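Local coordinates for protein 4-hydroxybutyrate coenzyme A transferase (Shewanella oneidensis, PDB 2OAS) that binds coenzyme A and probably transfers it between carboxylic acids such as acetate and 4-hydroxybutyrate, at residues G19-T24 with K110-I115; I48-L53 with G68-R73; E199-G204 with T223-L228. All coordinates share one frame; numbering follows the deposited sequence.

Contact 1 of 3, residues G19-T24 with K110-I115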
ATOM      1  N   GLY A  19      18.130 -30.148   7.018  1.00 39.25           N
ATOM      2  CA  GLY A  19      18.465 -28.739   7.071  1.00 38.96           C
ATOM      3  C   GLY A  19      18.117 -27.925   5.835  1.00 37.91           C
ATOM      4  O   GLY A  19      18.322 -26.704   5.816  1.00 37.94           O
ATOM      5  N   GLU A  20      17.579 -28.580   4.814  1.00 37.29           N
ATOM      6  CA  GLU A  20      17.231 -27.880   3.584  1.00 37.55           C
ATOM      7  C   GLU A  20      15.992 -26.993   3.688  1.00 36.97           C
ATOM      8  O   GLU A  20      15.102 -27.222   4.511  1.00 36.04           O
ATOM      9  CB  GLU A  20      17.037 -28.875   2.429  1.00 36.79           C
ATOM     10  CG  GLU A  20      18.307 -29.624   2.027  1.00 37.86           C
ATOM     11  CD  GLU A  20      18.122 -30.485   0.776  1.00 37.52           C
ATOM     12  OE1 GLU A  20      19.079 -31.204   0.389  1.00 41.09           O
ATOM     13  OE2 GLU A  20      17.031 -30.444   0.180  1.00 36.01           O
ATOM     14  N   THR A  21      15.976 -25.954   2.863  1.00 36.64           N
ATOM     15  CA  THR A  21      14.844 -25.047   2.795  1.00 36.20           C
ATOM     16  C   THR A  21      14.146 -25.451   1.507  1.00 35.38           C
ATOM     17  O   THR A  21      14.739 -25.415   0.428  1.00 36.47           O
ATOM     18  CB  THR A  21      15.259 -23.581   2.677  1.00 36.11           C
ATOM     19  OG1 THR A  21      16.027 -23.211   3.827  1.00 38.00           O
ATOM     20  CG2 THR A  21      14.022 -22.705   2.595  1.00 35.43           C
ATOM     21  N   LEU A  22      12.893 -25.853   1.644  1.00 32.12           N
ATOM     22  CA  LEU A  22      12.100 -26.306   0.533  1.00 31.39           C
ATOM     23  C   LEU A  22      10.969 -25.360   0.125  1.00 30.99           C
ATOM     24  O   LEU A  22      10.434 -24.580   0.933  1.00 30.04           O
ATOM     25  CB  LEU A  22      11.489 -27.669   0.884  1.00 29.80           C
ATOM     26  CG  LEU A  22      12.415 -28.832   1.260  1.00 30.94           C
ATOM     27  CD1 LEU A  22      11.583 -30.025   1.688  1.00 29.09           C
ATOM     28  CD2 LEU A  22      13.301 -29.202   0.081  1.00 31.07           C
ATOM     29  N   TRP A  23      10.602 -25.450  -1.146  1.00 29.31           N
ATOM     30  CA  TRP A  23       9.494 -24.674  -1.674  1.00 28.02           C
ATOM     31  C   TRP A  23       8.557 -25.677  -2.309  1.00 26.73           C
ATOM     32  O   TRP A  23       9.006 -26.666  -2.889  1.00 26.78           O
ATOM     33  CB  TRP A  23       9.952 -23.666  -2.725  1.00 26.35           C
ATOM     34  CG  TRP A  23       8.786 -23.131  -3.489  1.00 26.95           C
ATOM     35  CD1 TRP A  23       8.329 -23.572  -4.703  1.00 26.53           C
ATOM     36  CD2 TRP A  23       7.879 -22.114  -3.060  1.00 25.21           C
ATOM     37  NE1 TRP A  23       7.193 -22.887  -5.057  1.00 26.43           N
ATOM     38  CE2 TRP A  23       6.896 -21.978  -4.069  1.00 25.38           C
ATOM     39  CE3 TRP A  23       7.804 -21.292  -1.928  1.00 26.15           C
ATOM     40  CZ2 TRP A  23       5.840 -21.069  -3.974  1.00 24.73           C
ATOM     41  CZ3 TRP A  23       6.749 -20.382  -1.830  1.00 26.09           C
ATOM     42  CH2 TRP A  23       5.786 -20.277  -2.857  1.00 25.85           C
ATOM     43  N   THR A  24       7.261 -25.434  -2.190  1.00 26.55           N
ATOM     44  CA  THR A  24       6.262 -26.326  -2.767  1.00 26.60           C
ATOM     45  C   THR A  24       5.297 -25.597  -3.677  1.00 26.58           C
ATOM     46  O   THR A  24       4.885 -24.473  -3.392  1.00 25.21           O
ATOM     47  CB  THR A  24       5.417 -27.037  -1.657  1.00 26.70           C
ATOM     48  OG1 THR A  24       4.352 -27.753  -2.273  1.00 28.71           O
ATOM     49  CG2 THR A  24       4.828 -26.018  -0.673  1.00 23.33           C
ATOM     50  N   LYS A 110      16.946 -18.113   0.238  1.00 43.73           N
ATOM     51  CA  LYS A 110      17.491 -19.259  -0.462  1.00 43.22           C
ATOM     52  C   LYS A 110      16.506 -20.419  -0.509  1.00 41.45           C
ATOM     53  O   LYS A 110      15.700 -20.600   0.403  1.00 41.20           O
ATOM     54  CB  LYS A 110      18.773 -19.726   0.233  1.00 46.40           C
ATOM     55  CG  LYS A 110      19.966 -19.890  -0.689  1.00 51.97           C
ATOM     56  CD  LYS A 110      20.428 -18.536  -1.247  1.00 54.47           C
ATOM     57  CE  LYS A 110      21.630 -18.709  -2.194  1.00 56.72           C
ATOM     58  NZ  LYS A 110      22.137 -17.419  -2.760  1.00 57.39           N
ATOM     59  N   ILE A 111      16.598 -21.208  -1.574  1.00 39.35           N
ATOM     60  CA  ILE A 111      15.752 -22.374  -1.756  1.00 36.89           C
ATOM     61  C   ILE A 111      16.630 -23.527  -2.221  1.00 36.73           C
ATOM     62  O   ILE A 111      17.212 -23.469  -3.302  1.00 36.89           O
ATOM     63  CB  ILE A 111      14.670 -22.122  -2.811  1.00 34.97           C
ATOM     64  CG1 ILE A 111      13.739 -21.008  -2.330  1.00 34.50           C
ATOM     65  CG2 ILE A 111      13.938 -23.409  -3.112  1.00 33.45           C
ATOM     66  CD1 ILE A 111      12.628 -20.666  -3.274  1.00 32.11           C
ATOM     67  N   ASP A 112      16.733 -24.578  -1.410  1.00 36.58           N
ATOM     68  CA  ASP A 112      17.566 -25.721  -1.783  1.00 36.56           C
ATOM     69  C   ASP A 112      16.871 -26.625  -2.784  1.00 34.89           C
ATOM     70  O   ASP A 112      17.501 -27.166  -3.682  1.00 35.28           O
ATOM     71  CB  ASP A 112      17.981 -26.524  -0.546  1.00 37.27           C
ATOM     72  CG  ASP A 112      18.844 -25.710   0.428  1.00 38.49           C
ATOM     73  OD1 ASP A 112      19.811 -25.059  -0.018  1.00 36.94           O
ATOM     74  OD2 ASP A 112      18.552 -25.732   1.654  1.00 39.04           O
ATOM     75  N   THR A 113      15.568 -26.796  -2.631  1.00 33.66           N
ATOM     76  CA  THR A 113      14.836 -27.631  -3.571  1.00 33.24           C
ATOM     77  C   THR A 113      13.369 -27.243  -3.664  1.00 33.13           C
ATOM     78  O   THR A 113      12.730 -26.894  -2.667  1.00 31.77           O
ATOM     79  CB  THR A 113      14.954 -29.149  -3.213  1.00 34.95           C
ATOM     80  OG1 THR A 113      13.661 -29.690  -2.983  1.00 35.41           O
ATOM     81  CG2 THR A 113      15.822 -29.363  -1.996  1.00 32.68           C
ATOM     82  N   ALA A 114      12.837 -27.306  -4.879  1.00 32.66           N
ATOM     83  CA  ALA A 114      11.439 -26.971  -5.133  1.00 32.46           C
ATOM     84  C   ALA A 114      10.652 -28.208  -5.533  1.00 32.29           C
ATOM     85  O   ALA A 114      11.032 -28.918  -6.468  1.00 33.24           O
ATOM     86  CB  ALA A 114      11.343 -25.935  -6.233  1.00 32.30           C
ATOM     87  N   ILE A 115       9.558 -28.468  -4.828  1.00 29.98           N
ATOM     88  CA  ILE A 115       8.716 -29.605  -5.143  1.00 28.95           C
ATOM     89  C   ILE A 115       7.615 -29.080  -6.049  1.00 28.09           C
ATOM     90  O   ILE A 115       6.885 -28.153  -5.681  1.00 26.46           O
ATOM     91  CB  ILE A 115       8.036 -30.195  -3.890  1.00 30.81           C
ATOM     92  CG1 ILE A 115       9.040 -30.326  -2.739  1.00 32.98           C
ATOM     93  CG2 ILE A 115       7.418 -31.538  -4.247  1.00 29.97           C
ATOM     94  CD1 ILE A 115      10.243 -31.180  -3.057  1.00 36.07           C
TER

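Contact 2 of 3, residues I48-L53 with G68-R73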
ATOM      1  N   ILE A  48      14.146 -29.182   8.637  1.00 40.52           N
ATOM      2  CA  ILE A  48      13.595 -28.969   7.309  1.00 39.27           C
ATOM      3  C   ILE A  48      12.569 -27.844   7.355  1.00 37.43           C
ATOM      4  O   ILE A  48      11.607 -27.919   8.106  1.00 36.42           O
ATOM      5  CB  ILE A  48      12.892 -30.237   6.772  1.00 40.07           C
ATOM      6  CG1 ILE A  48      13.918 -31.354   6.549  1.00 39.06           C
ATOM      7  CG2 ILE A  48      12.166 -29.920   5.467  1.00 38.65           C
ATOM      8  CD1 ILE A  48      14.983 -31.038   5.521  1.00 37.57           C
ATOM      9  N   THR A  49      12.800 -26.791   6.565  1.00 36.93           N
ATOM     10  CA  THR A  49      11.877 -25.655   6.486  1.00 35.86           C
ATOM     11  C   THR A  49      11.165 -25.725   5.143  1.00 34.97           C
ATOM     12  O   THR A  49      11.793 -25.933   4.104  1.00 35.94           O
ATOM     13  CB  THR A  49      12.594 -24.308   6.559  1.00 36.40           C
ATOM     14  OG1 THR A  49      13.333 -24.215   7.778  1.00 37.40           O
ATOM     15  CG2 THR A  49      11.583 -23.177   6.517  1.00 36.49           C
ATOM     16  N   LEU A  50       9.851 -25.550   5.166  1.00 34.42           N
ATOM     17  CA  LEU A  50       9.063 -25.605   3.946  1.00 34.60           C
ATOM     18  C   LEU A  50       8.316 -24.305   3.703  1.00 34.85           C
ATOM     19  O   LEU A  50       7.326 -24.011   4.383  1.00 35.90           O
ATOM     20  CB  LEU A  50       8.078 -26.770   4.026  1.00 34.83           C
ATOM     21  CG  LEU A  50       7.235 -27.118   2.802  1.00 34.80           C
ATOM     22  CD1 LEU A  50       6.694 -28.506   2.968  1.00 36.34           C
ATOM     23  CD2 LEU A  50       6.094 -26.136   2.636  1.00 35.64           C
ATOM     24  N   LEU A  51       8.802 -23.538   2.723  1.00 34.48           N
ATOM     25  CA  LEU A  51       8.199 -22.259   2.332  1.00 32.07           C
ATOM     26  C   LEU A  51       6.987 -22.577   1.466  1.00 30.15           C
ATOM     27  O   LEU A  51       7.008 -23.531   0.686  1.00 30.04           O
ATOM     28  CB  LEU A  51       9.207 -21.414   1.542  1.00 32.34           C
ATOM     29  CG  LEU A  51      10.371 -20.765   2.299  1.00 33.11           C
ATOM     30  CD1 LEU A  51      11.406 -20.193   1.331  1.00 34.52           C
ATOM     31  CD2 LEU A  51       9.816 -19.670   3.172  1.00 34.58           C
ATOM     32  N   GLN A  52       5.936 -21.779   1.587  1.00 28.73           N
ATOM     33  CA  GLN A  52       4.720 -22.048   0.823  1.00 28.61           C
ATOM     34  C   GLN A  52       3.716 -20.901   0.828  1.00 29.28           C
ATOM     35  O   GLN A  52       3.897 -19.872   1.482  1.00 29.91           O
ATOM     36  CB  GLN A  52       4.023 -23.283   1.414  1.00 26.37           C
ATOM     37  CG  GLN A  52       3.220 -22.965   2.684  1.00 25.35           C
ATOM     38  CD  GLN A  52       2.962 -24.179   3.585  1.00 24.12           C
ATOM     39  OE1 GLN A  52       3.892 -24.736   4.170  1.00 22.56           O
ATOM     40  NE2 GLN A  52       1.701 -24.580   3.697  1.00 20.97           N
ATOM     41  N   LEU A  53       2.645 -21.111   0.087  1.00 30.52           N
ATOM     42  CA  LEU A  53       1.548 -20.163   0.007  1.00 31.40           C
ATOM     43  C   LEU A  53       0.368 -21.025   0.443  1.00 31.88           C
ATOM     44  O   LEU A  53       0.544 -21.976   1.209  1.00 31.88           O
ATOM     45  CB  LEU A  53       1.374 -19.675  -1.435  1.00 30.36           C
ATOM     46  CG  LEU A  53       2.092 -18.395  -1.906  1.00 31.17           C
ATOM     47  CD1 LEU A  53       3.469 -18.250  -1.302  1.00 31.33           C
ATOM     48  CD2 LEU A  53       2.183 -18.422  -3.412  1.00 30.69           C
ATOM     49  N   GLY A  68       9.697 -31.188  14.845  1.00 46.67           N
ATOM     50  CA  GLY A  68      11.084 -31.447  15.163  1.00 45.30           C
ATOM     51  C   GLY A  68      11.842 -31.849  13.913  1.00 44.72           C
ATOM     52  O   GLY A  68      13.073 -31.754  13.871  1.00 46.61           O
ATOM     53  N   HIS A  69      11.120 -32.307  12.898  1.00 42.90           N
ATOM     54  CA  HIS A  69      11.764 -32.692  11.652  1.00 42.93           C
ATOM     55  C   HIS A  69      11.528 -31.632  10.582  1.00 41.82           C
ATOM     56  O   HIS A  69      12.445 -31.230   9.873  1.00 41.33           O
ATOM     57  CB  HIS A  69      11.236 -34.044  11.162  1.00 42.59           C
ATOM     58  CG  HIS A  69      11.386 -35.147  12.159  1.00 43.51           C
ATOM     59  ND1 HIS A  69      10.565 -35.269  13.261  1.00 45.52           N
ATOM     60  CD2 HIS A  69      12.274 -36.166  12.236  1.00 43.12           C
ATOM     61  CE1 HIS A  69      10.938 -36.316  13.973  1.00 44.40           C
ATOM     62  NE2 HIS A  69      11.973 -36.879  13.372  1.00 44.63           N
ATOM     63  N   LEU A  70      10.288 -31.171  10.490  1.00 40.60           N
ATOM     64  CA  LEU A  70       9.920 -30.181   9.502  1.00 38.53           C
ATOM     65  C   LEU A  70       9.084 -29.075  10.120  1.00 37.27           C
ATOM     66  O   LEU A  70       8.337 -29.315  11.057  1.00 36.43           O
ATOM     67  CB  LEU A  70       9.137 -30.866   8.380  1.00 39.27           C
ATOM     68  CG  LEU A  70       8.359 -30.005   7.383  1.00 39.40           C
ATOM     69  CD1 LEU A  70       9.215 -28.853   6.906  1.00 41.56           C
ATOM     70  CD2 LEU A  70       7.933 -30.860   6.221  1.00 39.54           C
ATOM     71  N   ARG A  71       9.226 -27.857   9.608  1.00 36.42           N
ATOM     72  CA  ARG A  71       8.460 -26.728  10.104  1.00 36.03           C
ATOM     73  C   ARG A  71       7.960 -25.954   8.897  1.00 33.86           C
ATOM     74  O   ARG A  71       8.689 -25.797   7.929  1.00 34.57           O
ATOM     75  CB  ARG A  71       9.332 -25.834  11.001  1.00 37.46           C
ATOM     76  CG  ARG A  71       8.714 -24.472  11.364  1.00 42.76           C
ATOM     77  CD  ARG A  71       9.542 -23.679  12.397  1.00 44.99           C
ATOM     78  NE  ARG A  71       9.081 -23.924  13.763  1.00 49.09           N
ATOM     79  CZ  ARG A  71       8.313 -23.093  14.464  1.00 50.03           C
ATOM     80  NH1 ARG A  71       7.919 -21.940  13.941  1.00 50.16           N
ATOM     81  NH2 ARG A  71       7.911 -23.433  15.681  1.00 51.46           N
ATOM     82  N   HIS A  72       6.711 -25.503   8.945  1.00 32.20           N
ATOM     83  CA  HIS A  72       6.123 -24.739   7.851  1.00 32.06           C
ATOM     84  C   HIS A  72       6.410 -23.241   7.964  1.00 30.88           C
ATOM     85  O   HIS A  72       6.300 -22.678   9.047  1.00 30.33           O
ATOM     86  CB  HIS A  72       4.601 -24.959   7.814  1.00 31.20           C
ATOM     87  CG  HIS A  72       4.205 -26.382   7.582  1.00 29.51           C
ATOM     88  ND1 HIS A  72       4.013 -27.276   8.611  1.00 29.95           N
ATOM     89  CD2 HIS A  72       4.026 -27.085   6.436  1.00 29.77           C
ATOM     90  CE1 HIS A  72       3.735 -28.468   8.110  1.00 28.24           C
ATOM     91  NE2 HIS A  72       3.737 -28.379   6.791  1.00 28.39           N
ATOM     92  N   ARG A  73       6.789 -22.615   6.845  1.00 31.32           N
ATOM     93  CA  ARG A  73       7.063 -21.167   6.788  1.00 31.74           C
ATOM     94  C   ARG A  73       6.069 -20.629   5.764  1.00 32.29           C
ATOM     95  O   ARG A  73       6.286 -20.731   4.563  1.00 32.68           O
ATOM     96  CB  ARG A  73       8.494 -20.892   6.335  1.00 29.43           C
ATOM     97  CG  ARG A  73       8.965 -19.453   6.566  1.00 30.44           C
ATOM     98  CD  ARG A  73      10.464 -19.335   6.315  1.00 30.50           C
ATOM     99  NE  ARG A  73      10.985 -17.975   6.419  1.00 29.29           N
ATOM    100  CZ  ARG A  73      11.238 -17.343   7.561  1.00 28.09           C
ATOM    101  NH1 ARG A  73      11.015 -17.943   8.723  1.00 28.83           N
ATOM    102  NH2 ARG A  73      11.743 -16.117   7.540  1.00 27.88           N
TER

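Contact 3 of 3, residues E199-G204 with T223-L228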
ATOM      1  N   GLU A 199     -24.252  -3.875  -9.352  1.00 46.37           N
ATOM      2  CA  GLU A 199     -24.657  -2.545  -9.793  1.00 48.37           C
ATOM      3  C   GLU A 199     -23.488  -1.587  -9.999  1.00 47.28           C
ATOM      4  O   GLU A 199     -23.625  -0.584 -10.698  1.00 46.99           O
ATOM      5  CB  GLU A 199     -25.662  -1.933  -8.816  1.00 52.29           C
ATOM      6  CG  GLU A 199     -27.091  -2.397  -9.056  1.00 58.00           C
ATOM      7  CD  GLU A 199     -28.097  -1.767  -8.091  1.00 61.61           C
ATOM      8  OE1 GLU A 199     -27.988  -2.005  -6.860  1.00 63.59           O
ATOM      9  OE2 GLU A 199     -28.996  -1.029  -8.568  1.00 64.08           O
ATOM     10  N   LEU A 200     -22.338  -1.905  -9.403  1.00 45.64           N
ATOM     11  CA  LEU A 200     -21.160  -1.062  -9.565  1.00 43.86           C
ATOM     12  C   LEU A 200     -20.388  -1.436 -10.828  1.00 42.44           C
ATOM     13  O   LEU A 200     -19.593  -0.645 -11.326  1.00 42.11           O
ATOM     14  CB  LEU A 200     -20.228  -1.167  -8.351  1.00 44.20           C
ATOM     15  CG  LEU A 200     -20.581  -0.437  -7.049  1.00 44.93           C
ATOM     16  CD1 LEU A 200     -20.831   1.038  -7.318  1.00 45.35           C
ATOM     17  CD2 LEU A 200     -21.801  -1.060  -6.442  1.00 46.38           C
ATOM     18  N   VAL A 201     -20.636  -2.637 -11.345  1.00 41.42           N
ATOM     19  CA  VAL A 201     -19.946  -3.113 -12.541  1.00 41.24           C
ATOM     20  C   VAL A 201     -20.510  -2.559 -13.845  1.00 41.30           C
ATOM     21  O   VAL A 201     -21.680  -2.763 -14.163  1.00 40.86           O
ATOM     22  CB  VAL A 201     -19.969  -4.657 -12.623  1.00 40.04           C
ATOM     23  CG1 VAL A 201     -19.221  -5.136 -13.860  1.00 37.50           C
ATOM     24  CG2 VAL A 201     -19.365  -5.241 -11.369  1.00 38.97           C
ATOM     25  N   ARG A 202     -19.660  -1.871 -14.597  1.00 42.72           N
ATOM     26  CA  ARG A 202     -20.056  -1.295 -15.882  1.00 43.27           C
ATOM     27  C   ARG A 202     -19.567  -2.177 -17.014  1.00 43.51           C
ATOM     28  O   ARG A 202     -18.642  -2.971 -16.842  1.00 42.50           O
ATOM     29  CB  ARG A 202     -19.462   0.105 -16.057  1.00 44.44           C
ATOM     30  CG  ARG A 202     -19.930   1.132 -15.048  1.00 45.98           C
ATOM     31  CD  ARG A 202     -19.583   2.526 -15.531  1.00 46.01           C
ATOM     32  NE  ARG A 202     -18.148   2.795 -15.527  1.00 46.46           N
ATOM     33  CZ  ARG A 202     -17.454   3.155 -14.450  1.00 47.02           C
ATOM     34  NH1 ARG A 202     -18.068   3.280 -13.281  1.00 47.68           N
ATOM     35  NH2 ARG A 202     -16.152   3.416 -14.543  1.00 45.26           N
ATOM     36  N   ASP A 203     -20.196  -2.044 -18.175  1.00 44.84           N
ATOM     37  CA  ASP A 203     -19.785  -2.835 -19.331  1.00 43.60           C
ATOM     38  C   ASP A 203     -18.345  -2.494 -19.668  1.00 42.52           C
ATOM     39  O   ASP A 203     -17.882  -1.383 -19.399  1.00 42.07           O
ATOM     40  CB  ASP A 203     -20.685  -2.559 -20.537  1.00 45.00           C
ATOM     41  CG  ASP A 203     -22.042  -3.234 -20.419  1.00 47.16           C
ATOM     42  OD1 ASP A 203     -22.093  -4.391 -19.960  1.00 48.23           O
ATOM     43  OD2 ASP A 203     -23.062  -2.616 -20.796  1.00 49.33           O
ATOM     44  N   GLY A 204     -17.640  -3.468 -20.235  1.00 41.36           N
ATOM     45  CA  GLY A 204     -16.253  -3.265 -20.618  1.00 40.17           C
ATOM     46  C   GLY A 204     -15.271  -3.235 -19.462  1.00 38.76           C
ATOM     47  O   GLY A 204     -14.084  -2.953 -19.666  1.00 39.47           O
ATOM     48  N   THR A 223     -24.468 -11.691 -16.056  1.00 46.19           N
ATOM     49  CA  THR A 223     -24.879 -12.352 -17.292  1.00 46.23           C
ATOM     50  C   THR A 223     -25.555 -11.394 -18.266  1.00 45.88           C
ATOM     51  O   THR A 223     -25.936 -11.785 -19.369  1.00 45.51           O
ATOM     52  CB  THR A 223     -25.837 -13.540 -17.014  1.00 46.77           C
ATOM     53  OG1 THR A 223     -27.039 -13.067 -16.398  1.00 48.63           O
ATOM     54  CG2 THR A 223     -25.171 -14.561 -16.100  1.00 45.85           C
ATOM     55  N   GLY A 224     -25.701 -10.141 -17.845  1.00 45.93           N
ATOM     56  CA  GLY A 224     -26.322  -9.140 -18.687  1.00 45.99           C
ATOM     57  C   GLY A 224     -25.327  -8.139 -19.248  1.00 46.62           C
ATOM     58  O   GLY A 224     -25.647  -7.395 -20.175  1.00 47.40           O
ATOM     59  N   HIS A 225     -24.118  -8.112 -18.692  1.00 45.97           N
ATOM     60  CA  HIS A 225     -23.100  -7.186 -19.164  1.00 45.95           C
ATOM     61  C   HIS A 225     -22.459  -7.694 -20.451  1.00 45.78           C
ATOM     62  O   HIS A 225     -22.857  -8.726 -20.977  1.00 45.72           O
ATOM     63  CB  HIS A 225     -22.028  -6.984 -18.094  1.00 45.95           C
ATOM     64  CG  HIS A 225     -22.524  -6.299 -16.858  1.00 45.95           C
ATOM     65  ND1 HIS A 225     -23.482  -6.849 -16.032  1.00 44.79           N
ATOM     66  CD2 HIS A 225     -22.195  -5.106 -16.307  1.00 45.54           C
ATOM     67  CE1 HIS A 225     -23.719  -6.025 -15.027  1.00 44.91           C
ATOM     68  NE2 HIS A 225     -22.951  -4.959 -15.172  1.00 44.57           N
ATOM     69  N   LYS A 226     -21.469  -6.963 -20.952  1.00 46.56           N
ATOM     70  CA  LYS A 226     -20.773  -7.349 -22.174  1.00 46.99           C
ATOM     71  C   LYS A 226     -19.411  -6.692 -22.308  1.00 45.41           C
ATOM     72  O   LYS A 226     -19.153  -5.639 -21.733  1.00 45.91           O
ATOM     73  CB  LYS A 226     -21.625  -7.033 -23.405  1.00 48.34           C
ATOM     74  CG  LYS A 226     -22.458  -5.769 -23.291  1.00 50.64           C
ATOM     75  CD  LYS A 226     -23.275  -5.499 -24.561  1.00 53.99           C
ATOM     76  CE  LYS A 226     -24.027  -6.744 -25.057  1.00 54.89           C
ATOM     77  NZ  LYS A 226     -24.973  -7.302 -24.050  1.00 54.69           N
ATOM     78  N   ASP A 227     -18.545  -7.343 -23.073  1.00 44.85           N
ATOM     79  CA  ASP A 227     -17.184  -6.879 -23.325  1.00 45.67           C
ATOM     80  C   ASP A 227     -16.368  -6.779 -22.052  1.00 44.98           C
ATOM     81  O   ASP A 227     -15.483  -5.933 -21.934  1.00 44.80           O
ATOM     82  CB  ASP A 227     -17.179  -5.523 -24.028  1.00 46.49           C
ATOM     83  CG  ASP A 227     -17.952  -5.541 -25.325  1.00 47.63           C
ATOM     84  OD1 ASP A 227     -17.969  -6.597 -25.992  1.00 47.76           O
ATOM     85  OD2 ASP A 227     -18.531  -4.493 -25.677  1.00 49.55           O
ATOM     86  N   LEU A 228     -16.678  -7.643 -21.094  1.00 43.00           N
ATOM     87  CA  LEU A 228     -15.956  -7.659 -19.840  1.00 40.52           C
ATOM     88  C   LEU A 228     -14.598  -8.315 -20.029  1.00 38.76           C
ATOM     89  O   LEU A 228     -14.455  -9.251 -20.812  1.00 40.15           O
ATOM     90  CB  LEU A 228     -16.753  -8.414 -18.787  1.00 40.86           C
ATOM     91  CG  LEU A 228     -17.592  -7.594 -17.803  1.00 41.61           C
ATOM     92  CD1 LEU A 228     -18.248  -6.414 -18.493  1.00 40.68           C
ATOM     93  CD2 LEU A 228     -18.632  -8.517 -17.173  1.00 41.02           C
TER

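Contact 1 of 3, residues G19-T24 with K110-I115
Strands 21-24 and 113-118 run side by side in the parallel sheet of the N-terminal, Rossmann-like part of the protein, and their pairing is tightest around Trp23. Its N-H is given to Thr113 O, N to O 3.0 Å, while its own carbonyl O takes the nearly straight bond from Ile115 N, 2.7 Å long. The Trp23 side chain leaves with CG anti to the backbone N (chi1 166°), which brings ring atom CD1 within 4.1 Å of Ala114 CB. That methyl meets the edge of the indole, a place where a small residue suits, and Trp23 CB rests on Ile111 CG2. On the opposite face Leu22 and Thr113 lie alongside each other, pointing the same way, with Leu22 CD2 against the threonine's branches; Thr113 OG1 is buried here without a polar partner in the model. Toward Gly19 and Lys110 the pairing loosens and meets solvent. Asp112 has a helical backbone conformation, so its N-H and that of Thr113 both turn to Thr21 O, the first with Asp112 N at 2.8 Å, the second only weakly. The Asp112 carboxylate folds back, its OD2 accepting the N-H of Thr21 through the anti lone pair, N to O 2.9 Å. An alanine here would lose this carboxylate and would probably leave the frayed start of the pairing less firmly held. Glu20 crosses Asp112 obliquely, its CB and CG beside the aspartate's OD2 and CB, and its OE1 is drawn off into a salt bridge with Lys145, which probably eases the repulsion between the two acids. Helix 32-41 packs on the face of Leu22, Thr24 and Ile115, helix 136-142 on that of Trp23, and strand 48-52 bonds to the other edge of 21-24.

Contact 2 of 3, residues I48-L53 with G68-R73
The two strands run parallel, their short axes 25° apart and 4.7 Å at closest approach, in register from Ile48 beside Leu70 to Leu51 beside Arg73. Strand 48-52 gives and takes alternately: Ile48 N to His69 O, Arg71 N to Ile48 O, Leu50 N to Arg71 O at 3.0 Å, and Arg73 N to Leu50 O. That last bond is straight at its hydrogen, although the donor stands above the carbonyl plane, and Gln52 N to Arg73 O closes the series weakly. On the face of Ile48, Leu50 and His72, Leu70 CD1 packs on Ile48 CG2 at 3.5 Å and on Leu50 CB, branched aliphatics filling a buried face. Gln52 swings its CG into the crowded position between N and carbonyl carbon (chi1 79°), placing OE1 at the imidazole edge of His72, 3.3 Å from CD2, with amide and ring planes 74° apart. On the face of Thr49, Leu51 and Arg71, Arg73 is extended from CG to NE: Leu51 CD2 lies alongside, 3.2 Å from Arg73 CD, and Thr49 CG2 is 3.8 Å from Arg73 CB. Arg73 NH2 forms a salt bridge with Glu399 of the second subunit, while Arg71 pairs with Asp91. Arg73 thus serves twice: its methylenes extend the apolar packing on the sheet, and its charged end brings strand 70-74 into contact with the second subunit.

Contact 3 of 3, residues E199-G204 with T223-L228
The chain ahead of each strand of a beta-alpha-beta unit meets here: residues 199-204 lead into strand 206-208, and residues 223-228 lead from helix 213-220 into the adjacent parallel strand 229-230. Val201 opens the contact just past helix 188-200. Val201 O accepts the N-H of the His225 ring, 2.7 Å from His225 NE2, along a bent path of 136°. The oxygen lies close to the imidazole plane, yet the donor stands above the plane of the carbonyl. Val201 CG1 stands off the plane of the same ring, 3.9 Å from His225 CD2, an apolar branch that suits the buried Val201 and packs on the ring while the backbone oxygen takes its N-H. Arg202 points away and suits its exposed place, with its backbone N bound to Asp205 OD2. Asp203 then turns its carboxylate back across the gap. OD1 takes Lys226 N at 2.8 Å, approached from above the carboxylate plane, and also lies against the backbone of His225, 3.1 Å from CA. The acid would probably favour a protonated imidazole nearby, though it does not touch the ring nitrogens. Lys226 runs beside Asp203 with CG in the crowded position and bends away, leaving NZ 5.8 Å from OD1, too far for a salt bridge. Gly204 donates its N-H to Lys226 O, N to O 3.0 Å and nearly along the C=O axis, which fastens the loops just before strand 206-208. Leu228 CD1, a methyl of a buried side chain, lies 3.5 Å from Gly204 N. The positive phi of Gly204 (74°) is easiest for a residue without CB. Asp227, itself in a left-handed backbone conformation and bound through OD1 to Asn249, offers its carbonyl O to a CA-H of Gly204, 3.1 Å from CA to O.

Contacts 1 and 2 belong to one parallel sheet, joined where strand 21-24 bonds to strand 48-52: Leu22 O lies 2.6 Å from Leu51 N, and the indole of Trp23 packs on Leu53. Contact 2 is the more buried, its charged groups drawn toward Asp91 and the second subunit, whereas contact 1 is partly open at its frayed start. Contact 3 lies on the other side of the chain's centre, about 43 Å away between centres, and ties two loops ahead of another sheet. There no strand pairing repeats; a histidine, an aspartate and a glycine's backbone hold a largely surface junction by three separate hydrogen bonds.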